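Local coordinates for protein prefoldin beta subunit 1 (Thermococcus sp., PDB 2ZQM) that acts as a molecular chaperone subunit that stabilises a range of proteins and probably assists archaeal de novo protein folding without ATP, at residues 17-22 with 98-103; 31-36 with 84-89; 44-49 with 66-71. All blocks are in the same frame, centred on the assembly; numbering follows the deposited sequence. Where two conformers were deposited one is given.

Interaction 1: 17-22 with 98-103; sequences SYQQQL and EKLKEL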
loop_
_atom_site.group_PDB
_atom_site.type_symbol
_atom_site.label_atom_id
_atom_site.label_comp_id
_atom_site.label_asym_id
_atom_site.label_seq_id
_atom_site.Cartn_x
_atom_site.Cartn_y
_atom_site.Cartn_z
ATOM N N SER A 17 7.996 6.699 24.979
ATOM C CA SER A 17 8.904 6.365 23.880
ATOM C C SER A 17 9.016 4.845 23.759
ATOM O O SER A 17 9.020 4.300 22.652
ATOM C CB SER A 17 10.290 6.978 24.120
ATOM O OG SER A 17 10.217 8.404 24.123
ATOM N N TYR A 18 9.119 4.162 24.895
ATOM C CA TYR A 18 9.198 2.705 24.889
ATOM C C TYR A 18 7.909 2.103 24.333
ATOM O O TYR A 18 7.935 1.096 23.627
ATOM C CB TYR A 18 9.397 2.161 26.306
ATOM C CG TYR A 18 10.810 2.262 26.857
ATOM C CD1 TYR A 18 11.929 2.033 26.041
ATOM C CD2 TYR A 18 11.022 2.470 28.222
ATOM C CE1 TYR A 18 13.223 2.000 26.583
ATOM C CE2 TYR A 18 12.305 2.435 28.770
ATOM C CZ TYR A 18 13.396 2.199 27.953
ATOM O OH TYR A 18 14.651 2.146 28.525
ATOM N N GLN A 19 6.775 2.702 24.681
ATOM C CA GLN A 19 5.492 2.191 24.202
ATOM C C GLN A 19 5.417 2.279 22.693
ATOM O O GLN A 19 4.936 1.356 22.045
ATOM C CB GLN A 19 4.340 2.966 24.838
ATOM C CG GLN A 19 4.086 2.571 26.295
ATOM C CD GLN A 19 3.205 3.572 27.028
ATOM O OE1 GLN A 19 2.676 3.287 28.107
ATOM N NE2 GLN A 19 3.057 4.756 26.451
ATOM N N GLN A 20 5.891 3.389 22.131
ATOM C CA GLN A 20 5.878 3.549 20.687
ATOM C C GLN A 20 6.849 2.539 20.065
ATOM O O GLN A 20 6.554 1.935 19.035
ATOM C CB GLN A 20 6.269 4.976 20.305
ATOM C CG GLN A 20 5.339 6.045 20.898
ATOM C CD GLN A 20 5.863 7.455 20.700
ATOM O OE1 GLN A 20 7.028 7.653 20.365
ATOM N NE2 GLN A 20 5.004 8.446 20.924
ATOM N N GLN A 21 8.007 2.354 20.697
ATOM C CA GLN A 21 8.997 1.403 20.207
ATOM C C GLN A 21 8.421 -0.024 20.239
ATOM O O GLN A 21 8.619 -0.801 19.305
ATOM C CB GLN A 21 10.270 1.504 21.060
ATOM C CG GLN A 21 11.114 2.755 20.773
ATOM C CD GLN A 21 12.136 3.060 21.870
ATOM O OE1 GLN A 21 12.532 2.173 22.621
ATOM N NE2 GLN A 21 12.568 4.319 21.958
ATOM N N LEU A 22 7.690 -0.366 21.299
ATOM C CA LEU A 22 7.095 -1.706 21.404
ATOM C C LEU A 22 6.033 -1.900 20.321
ATOM O O LEU A 22 5.907 -2.971 19.723
ATOM C CB LEU A 22 6.468 -1.912 22.791
ATOM C CG LEU A 22 5.680 -3.210 23.026
ATOM C CD1 LEU A 22 6.602 -4.410 22.948
ATOM C CD2 LEU A 22 5.009 -3.161 24.392
ATOM N N GLU A 98 9.817 -5.770 29.705
ATOM C CA GLU A 98 10.476 -5.712 31.001
ATOM C C GLU A 98 10.883 -4.284 31.334
ATOM O O GLU A 98 10.787 -3.858 32.484
ATOM C CB GLU A 98 11.700 -6.629 31.026
ATOM C CG GLU A 98 12.444 -6.667 32.368
ATOM C CD GLU A 98 11.546 -7.045 33.551
ATOM O OE1 GLU A 98 10.710 -7.964 33.407
ATOM O OE2 GLU A 98 11.685 -6.427 34.630
ATOM N N LYS A 99 11.353 -3.536 30.345
ATOM C CA LYS A 99 11.731 -2.149 30.618
ATOM C C LYS A 99 10.497 -1.338 30.990
ATOM O O LYS A 99 10.555 -0.486 31.883
ATOM C CB LYS A 99 12.406 -1.517 29.406
ATOM C CG LYS A 99 13.751 -2.132 29.062
ATOM C CD LYS A 99 14.262 -1.555 27.762
ATOM C CE LYS A 99 15.667 -2.007 27.463
ATOM N NZ LYS A 99 16.127 -1.362 26.203
ATOM N N LEU A 100 9.382 -1.602 30.305
ATOM C CA LEU A 100 8.129 -0.902 30.585
ATOM C C LEU A 100 7.642 -1.241 31.990
ATOM O O LEU A 100 7.128 -0.379 32.706
ATOM C CB LEU A 100 7.062 -1.276 29.549
ATOM C CG LEU A 100 7.251 -0.632 28.164
ATOM C CD1 LEU A 100 6.358 -1.321 27.128
ATOM C CD2 LEU A 100 6.938 0.850 28.259
ATOM N N LYS A 101 7.813 -2.500 32.384
ATOM C CA LYS A 101 7.405 -2.955 33.715
ATOM C C LYS A 101 8.244 -2.251 34.783
ATOM O O LYS A 101 7.720 -1.691 35.748
ATOM C CB LYS A 101 7.603 -4.472 33.825
ATOM C CG LYS A 101 7.370 -5.050 35.217
ATOM C CD LYS A 101 7.572 -6.569 35.219
ATOM C CE LYS A 101 7.423 -7.161 36.620
ATOM N NZ LYS A 101 7.612 -8.646 36.659
ATOM N N GLU A 102 9.555 -2.287 34.605
ATOM C CA GLU A 102 10.451 -1.662 35.556
ATOM C C GLU A 102 10.300 -0.144 35.627
ATOM O O GLU A 102 10.335 0.436 36.711
ATOM C CB GLU A 102 11.889 -2.039 35.226
ATOM C CG GLU A 102 12.197 -3.504 35.516
ATOM C CD GLU A 102 13.602 -3.893 35.114
ATOM O OE1 GLU A 102 14.459 -2.986 35.006
ATOM O OE2 GLU A 102 13.854 -5.105 34.918
ATOM N N LEU A 103 10.119 0.512 34.488
ATOM C CA LEU A 103 9.978 1.961 34.519
ATOM C C LEU A 103 8.627 2.360 35.120
ATOM O O LEU A 103 8.520 3.369 35.819
ATOM C CB LEU A 103 10.137 2.550 33.109
ATOM C CG LEU A 103 10.122 4.080 32.993
ATOM C CD1 LEU A 103 11.157 4.714 33.918
ATOM C CD2 LEU A 103 10.400 4.461 31.537
#
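Tyr18 of helix 6-47 lies across the side chain of Lys99 on helix 68-111, the two crossing at about a right angle. Lys99 CB sits over one ring face, offset toward the rim, in a CH-pi contact of 4.3 Å to the ring centroid and 21° off the ring normal. Beyond CG the lysine chain runs extended, and its CD comes 3.8 Å from Tyr18 OH; CB lies by CE2 and CZ of the ring, and CD by CE1, CZ and OH. Tyr18 CG is anti to the carbonyl carbon (chi1 -78°), on a CB that itself points toward helix 68-111. Leu103 meets the ring at the edge, near the ring plane, its CD2 3.9 Å from Tyr18 CD2 and equally close to CE2.

Leu100 serves the root of the same tyrosine. Its CA-CB bond does not aim at helix 6-47, but the branched end comes nearer: CD2 lies 3.4 Å from Tyr18 CB, and touches Gln19 CG at 3.9 Å. The other branch, CD1, packs 3.6 Å from Leu22 CD2. Leu22 also touches Leu96, while Leu103 reaches Leu15 and Met11, continuing the apolar seam in both directions.

An alanine in place of Tyr18 would probably leave Lys99 CB and Leu103 CD2 without the ring they pack on and open a gap between the helices, though the contact of CB with Leu100 could remain.

No hydrogen bond joins these segments, and the lysine ammonium makes a weak bond to a bound glycerol. The axes of the two segments approach to 10.2 Å, their directions 160° apart, the near-antiparallel pairing of the long two-helix coiled coil that forms each prefoldin tentacle.

Interaction 2: 31-36 with 84-89; sequences KVQLEL and VRLNAL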
loop_
_atom_site.group_PDB
_atom_site.type_symbol
_atom_site.label_atom_id
_atom_site.label_comp_id
_atom_site.label_asym_id
_atom_site.label_seq_id
_atom_site.Cartn_x
_atom_site.Cartn_y
_atom_site.Cartn_z
ATOM N N LYS A 31 4.181 -8.990 11.138
ATOM C CA LYS A 31 4.384 -9.148 9.713
ATOM C C LYS A 31 5.138 -10.471 9.499
ATOM O O LYS A 31 4.783 -11.275 8.639
ATOM C CB LYS A 31 5.185 -7.980 9.139
ATOM C CG LYS A 31 5.389 -8.088 7.633
ATOM C CD LYS A 31 6.077 -6.862 7.047
ATOM C CE LYS A 31 6.263 -7.009 5.536
ATOM N NZ LYS A 31 6.858 -5.796 4.906
ATOM N N VAL A 32 6.182 -10.698 10.288
ATOM C CA VAL A 32 6.942 -11.943 10.174
ATOM C C VAL A 32 6.045 -13.166 10.441
ATOM O O VAL A 32 6.131 -14.172 9.738
ATOM C CB VAL A 32 8.150 -11.958 11.158
ATOM C CG1 VAL A 32 8.743 -13.354 11.240
ATOM C CG2 VAL A 32 9.231 -10.983 10.678
ATOM N N GLN A 33 5.185 -13.063 11.453
ATOM C CA GLN A 33 4.282 -14.159 11.811
ATOM C C GLN A 33 3.306 -14.486 10.684
ATOM O O GLN A 33 2.986 -15.649 10.453
ATOM C CB GLN A 33 3.481 -13.818 13.075
ATOM C CG GLN A 33 4.275 -13.815 14.372
ATOM C CD GLN A 33 3.418 -13.468 15.585
ATOM O OE1 GLN A 33 2.767 -12.420 15.621
ATOM N NE2 GLN A 33 3.425 -14.342 16.587
ATOM N N LEU A 34 2.832 -13.460 9.985
ATOM C CA LEU A 34 1.889 -13.668 8.891
ATOM C C LEU A 34 2.581 -14.412 7.747
ATOM O O LEU A 34 2.039 -15.370 7.192
ATOM C CB LEU A 34 1.352 -12.330 8.402
ATOM C CG LEU A 34 0.476 -12.388 7.151
ATOM C CD1 LEU A 34 -0.638 -13.430 7.327
ATOM C CD2 LEU A 34 -0.104 -11.007 6.890
ATOM N N GLU A 35 3.780 -13.959 7.398
ATOM C CA GLU A 35 4.552 -14.590 6.350
ATOM C C GLU A 35 4.868 -16.027 6.724
ATOM O O GLU A 35 4.855 -16.921 5.871
ATOM C CB GLU A 35 5.868 -13.847 6.137
ATOM C CG GLU A 35 5.746 -12.538 5.404
ATOM C CD GLU A 35 7.080 -11.815 5.317
ATOM O OE1 GLU A 35 8.063 -12.432 4.843
ATOM O OE2 GLU A 35 7.143 -10.637 5.723
ATOM N N LEU A 36 5.152 -16.252 8.001
ATOM C CA LEU A 36 5.488 -17.597 8.458
ATOM C C LEU A 36 4.266 -18.513 8.341
ATOM O O LEU A 36 4.375 -19.672 7.942
ATOM C CB LEU A 36 5.984 -17.553 9.900
ATOM C CG LEU A 36 6.307 -18.891 10.561
ATOM C CD1 LEU A 36 7.387 -19.610 9.755
ATOM C CD2 LEU A 36 6.760 -18.646 11.999
ATOM N N VAL A 84 13.764 -17.865 12.687
ATOM C CA VAL A 84 14.928 -17.258 13.331
ATOM C C VAL A 84 14.611 -15.770 13.541
ATOM O O VAL A 84 14.905 -15.199 14.594
ATOM C CB VAL A 84 16.205 -17.355 12.454
ATOM C CG1 VAL A 84 17.308 -16.452 13.034
ATOM C CG2 VAL A 84 16.717 -18.792 12.416
ATOM N N ARG A 85 14.003 -15.150 12.533
ATOM C CA ARG A 85 13.670 -13.734 12.614
ATOM C C ARG A 85 12.606 -13.490 13.662
ATOM O O ARG A 85 12.675 -12.526 14.409
ATOM C CB ARG A 85 13.183 -13.221 11.259
ATOM C CG ARG A 85 14.265 -13.169 10.190
ATOM C CD ARG A 85 13.705 -12.610 8.900
ATOM N NE ARG A 85 13.132 -11.285 9.121
ATOM C CZ ARG A 85 12.206 -10.745 8.334
ATOM N NH1 ARG A 85 11.763 -11.425 7.280
ATOM N NH2 ARG A 85 11.714 -9.544 8.610
ATOM N N LEU A 86 11.621 -14.379 13.715
ATOM C CA LEU A 86 10.544 -14.250 14.675
ATOM C C LEU A 86 11.096 -14.308 16.100
ATOM O O LEU A 86 10.726 -13.501 16.945
ATOM C CB LEU A 86 9.510 -15.365 14.465
ATOM C CG LEU A 86 8.345 -15.356 15.463
ATOM C CD1 LEU A 86 7.611 -14.042 15.324
ATOM C CD2 LEU A 86 7.404 -16.543 15.207
ATOM N N ASN A 87 11.987 -15.255 16.368
ATOM C CA ASN A 87 12.554 -15.368 17.704
ATOM C C ASN A 87 13.315 -14.119 18.122
ATOM O O ASN A 87 13.200 -13.683 19.260
ATOM C CB ASN A 87 13.482 -16.578 17.795
ATOM C CG ASN A 87 12.727 -17.882 17.756
ATOM O OD1 ASN A 87 11.502 -17.901 17.896
ATOM N ND2 ASN A 87 13.448 -18.983 17.578
ATOM N N ALA A 88 14.100 -13.550 17.215
ATOM C CA ALA A 88 14.858 -12.347 17.546
ATOM C C ALA A 88 13.909 -11.211 17.927
ATOM O O ALA A 88 14.145 -10.494 18.914
ATOM C CB ALA A 88 15.730 -11.939 16.376
ATOM N N LEU A 89 12.833 -11.047 17.157
ATOM C CA LEU A 89 11.855 -9.994 17.442
ATOM C C LEU A 89 11.141 -10.242 18.773
ATOM O O LEU A 89 10.838 -9.297 19.502
ATOM C CB LEU A 89 10.826 -9.890 16.297
ATOM C CG LEU A 89 11.381 -9.249 15.020
ATOM C CD1 LEU A 89 10.415 -9.447 13.841
ATOM C CD2 LEU A 89 11.612 -7.762 15.272
HETATM O O HOH W 1 8.916 -8.655 7.209
#
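Val32 faces Leu86 where helix 6-47 and helix 68-111 pass each other, and apolar packing carries most of the contact. The two methyls of Val32 divide the work. CG1, anti to the backbone N (chi1 168°), lies 3.9 Å from Leu86 CB, whereas CG2 meets Leu89 CD1 tip to tip at 3.7 Å. Leu86 likewise uses both branches: in one of the two conformers of Gln33, its CG lies 3.5 Å from Leu86 CD1, and Leu86 CD2 lies against Leu36 CD2 at 3.9 Å, the leucines crossing at about a right angle. Leu36 is buried and continues onto Ile79 and Leu82, while Leu89 also touches Gln28.

The polar part lies at the margin. Arg85 is bent at chi3 (57°), and one face of its guanidinium rests on Val32 CG2, which is 3.5 Å from NH2 and offset toward the rim. Its charge is near that of Glu35, but at 4.5 Å from Arg85 NH1 to Glu35 OE1 this is longer than a salt bridge. A water joins them instead, donating to Glu35 OE2 (3.0 Å) and accepting from Arg85 NH2.

Apolar residues on the facing sides with charged chains flanking them, the axes of the two segments 9.6 Å apart and their directions 154° apart, are the hallmarks of an antiparallel coiled coil, here the middle of the prefoldin helical hairpin.

Interaction 3: 44-49 with 66-71; sequences DEIESL and TTKDKA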
loop_
_atom_site.group_PDB
_atom_site.type_symbol
_atom_site.label_atom_id
_atom_site.label_comp_id
_atom_site.label_asym_id
_atom_site.label_seq_id
_atom_site.Cartn_x
_atom_site.Cartn_y
_atom_site.Cartn_z
ATOM N N ASP A 44 2.605 -27.220 3.691
ATOM C CA ASP A 44 1.640 -28.254 4.040
ATOM C C ASP A 44 0.991 -28.740 2.743
ATOM O O ASP A 44 0.927 -29.942 2.477
ATOM C CB ASP A 44 0.589 -27.654 4.988
ATOM C CG ASP A 44 -0.045 -28.686 5.913
ATOM O OD1 ASP A 44 -1.034 -28.328 6.599
ATOM O OD2 ASP A 44 0.439 -29.840 5.965
ATOM N N GLU A 45 0.532 -27.794 1.925
ATOM C CA GLU A 45 -0.111 -28.128 0.668
ATOM C C GLU A 45 0.803 -28.801 -0.329
ATOM O O GLU A 45 0.408 -29.769 -0.976
ATOM C CB GLU A 45 -0.734 -26.874 0.043
ATOM C CG GLU A 45 -1.166 -27.073 -1.406
ATOM C CD GLU A 45 -2.371 -26.228 -1.796
ATOM O OE1 GLU A 45 -2.645 -25.210 -1.121
ATOM O OE2 GLU A 45 -3.039 -26.586 -2.790
ATOM N N ILE A 46 2.033 -28.319 -0.463
ATOM C CA ILE A 46 2.937 -28.938 -1.421
ATOM C C ILE A 46 3.318 -30.342 -0.949
ATOM O O ILE A 46 3.462 -31.261 -1.750
ATOM C CB ILE A 46 4.220 -28.081 -1.634
ATOM C CG1 ILE A 46 3.838 -26.742 -2.286
ATOM C CG2 ILE A 46 5.248 -28.846 -2.485
ATOM C CD1 ILE A 46 3.174 -26.871 -3.647
ATOM N N GLU A 47 3.475 -30.517 0.351
ATOM C CA GLU A 47 3.850 -31.827 0.843
ATOM C C GLU A 47 2.764 -32.872 0.609
ATOM O O GLU A 47 3.063 -34.065 0.529
ATOM C CB GLU A 47 4.218 -31.747 2.320
ATOM C CG GLU A 47 5.550 -31.038 2.522
ATOM C CD GLU A 47 6.061 -31.135 3.935
ATOM O OE1 GLU A 47 5.233 -31.099 4.862
ATOM O OE2 GLU A 47 7.290 -31.233 4.118
ATOM N N SER A 48 1.515 -32.430 0.473
ATOM C CA SER A 48 0.418 -33.372 0.243
ATOM C C SER A 48 0.336 -33.865 -1.201
ATOM O O SER A 48 -0.433 -34.780 -1.500
ATOM C CB SER A 48 -0.926 -32.755 0.663
ATOM O OG SER A 48 -1.381 -31.796 -0.278
ATOM N N LEU A 49 1.121 -33.273 -2.100
ATOM C CA LEU A 49 1.121 -33.679 -3.507
ATOM C C LEU A 49 1.828 -35.014 -3.763
ATOM O O LEU A 49 2.730 -35.403 -3.014
ATOM C CB LEU A 49 1.825 -32.624 -4.360
ATOM C CG LEU A 49 1.268 -31.203 -4.370
ATOM C CD1 LEU A 49 2.196 -30.321 -5.171
ATOM C CD2 LEU A 49 -0.125 -31.198 -4.961
ATOM N N THR A 66 10.113 -26.865 -11.749
ATOM C CA THR A 66 10.909 -27.292 -10.604
ATOM C C THR A 66 10.379 -28.676 -10.265
ATOM O O THR A 66 9.820 -29.330 -11.146
ATOM C CB THR A 66 10.783 -26.321 -9.396
ATOM O OG1 THR A 66 11.625 -26.787 -8.334
ATOM C CG2 THR A 66 9.356 -26.218 -8.897
ATOM N N THR A 67 10.570 -29.153 -9.033
ATOM C CA THR A 67 10.044 -30.459 -8.649
ATOM C C THR A 67 9.449 -30.353 -7.260
ATOM O O THR A 67 9.674 -29.366 -6.557
ATOM C CB THR A 67 11.128 -31.580 -8.587
ATOM O OG1 THR A 67 12.028 -31.308 -7.502
ATOM C CG2 THR A 67 11.904 -31.681 -9.905
ATOM N N LYS A 68 8.691 -31.368 -6.857
ATOM C CA LYS A 68 8.104 -31.344 -5.535
ATOM C C LYS A 68 9.174 -31.231 -4.463
ATOM O O LYS A 68 9.076 -30.378 -3.580
ATOM C CB LYS A 68 7.269 -32.593 -5.266
ATOM C CG LYS A 68 6.711 -32.623 -3.850
ATOM C CD LYS A 68 5.966 -33.919 -3.534
ATOM C CE LYS A 68 5.513 -33.938 -2.081
ATOM N NZ LYS A 68 4.902 -35.239 -1.667
ATOM N N ASP A 69 10.199 -32.079 -4.536
ATOM C CA ASP A 69 11.258 -32.048 -3.520
ATOM C C ASP A 69 11.992 -30.714 -3.437
ATOM O O ASP A 69 12.326 -30.247 -2.347
ATOM C CB ASP A 69 12.264 -33.187 -3.752
ATOM C CG ASP A 69 11.779 -34.511 -3.193
ATOM O OD1 ASP A 69 10.587 -34.605 -2.818
ATOM O OD2 ASP A 69 12.587 -35.458 -3.135
ATOM N N LYS A 70 12.246 -30.088 -4.576
ATOM C CA LYS A 70 12.939 -28.811 -4.549
ATOM C C LYS A 70 12.078 -27.699 -3.950
ATOM O O LYS A 70 12.566 -26.846 -3.203
ATOM C CB LYS A 70 13.389 -28.448 -5.957
ATOM C CG LYS A 70 14.432 -29.405 -6.494
ATOM C CD LYS A 70 14.689 -29.174 -7.977
ATOM C CE LYS A 70 15.725 -30.150 -8.511
ATOM N NZ LYS A 70 15.817 -30.095 -9.999
ATOM N N ALA A 71 10.792 -27.698 -4.272
ATOM C CA ALA A 71 9.907 -26.669 -3.738
ATOM C C ALA A 71 9.758 -26.828 -2.227
ATOM O O ALA A 71 9.715 -25.843 -1.485
ATOM C CB ALA A 71 8.555 -26.758 -4.415
#
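The base of the prefoldin coiled coil, where helix 6-47 gives way to the strands 55-59 and 62-66 and the chain re-enters a helix at Lys68, is bridged chiefly by the side chain of that lysine. Lys68 stretches from the first turn of helix 68-111 to the end of the other helix. Its CG is anti to the backbone N (chi1 177°) and the chain is extended beyond it, so that the ammonium arrives beside two backbone carbonyls. Lys68 NZ donates to Leu49 O at 2.6 Å, with a C=O...N angle of 157° and only a modest tilt from the carbonyl plane. A second, longer bond runs from Lys68 NZ to Glu47 O (3.1 Å), where the nitrogen stands well above the carbonyl plane. On the way, Lys68 CE passes 3.4 Å from Ile46 O.

Apolar contact is looser. Ile46 CG2 is 4.4 Å from Ala71 CB, and Leu49 CB lies at a similar distance from Lys68 CD. Ile46 also packs on Val72 and Leu75, and Leu62 of the second subunit touches both Ile46 and Ala71.

Further hydrogen bonds lie within each segment. Ser48 OG donates to Glu45 O at 2.8 Å, and Ser48 N reaches that oxygen from the same face of its plane. At the start of the other helix, Thr67 is the N-cap: its OG1 accepts from Lys70 N at 3.2 Å, with an N-H...O angle of 162°.

Glu47 O lies near the C-terminal end of helix 6-47 and Leu49 O in the loop after it; an ammonium bonded to both would probably be stabilised by their partial negative charge while tying the exit of one helix to the entry of the next.

Overall arrangement
The three contacts form successive rungs between the same two helices, 6-47 and 68-111. Because the helices are antiparallel, interaction 1 joins the segments nearest the chain termini of the three, interaction 2 falls between its partners, and interaction 3 lies innermost in sequence, beside the two-stranded antiparallel hairpin 55-59 and 62-66. Their centres are 21 Å apart from interaction 1 to 2, and 23 Å from 2 to 3, with 43 Å between the outer two, which stand on opposite sides of the chain's centre. None touches another. Interaction 3 also meets a second subunit, whereas interactions 1 and 2 touch no other chain of the assembly, consistent with coiled coils projecting from an assembled base.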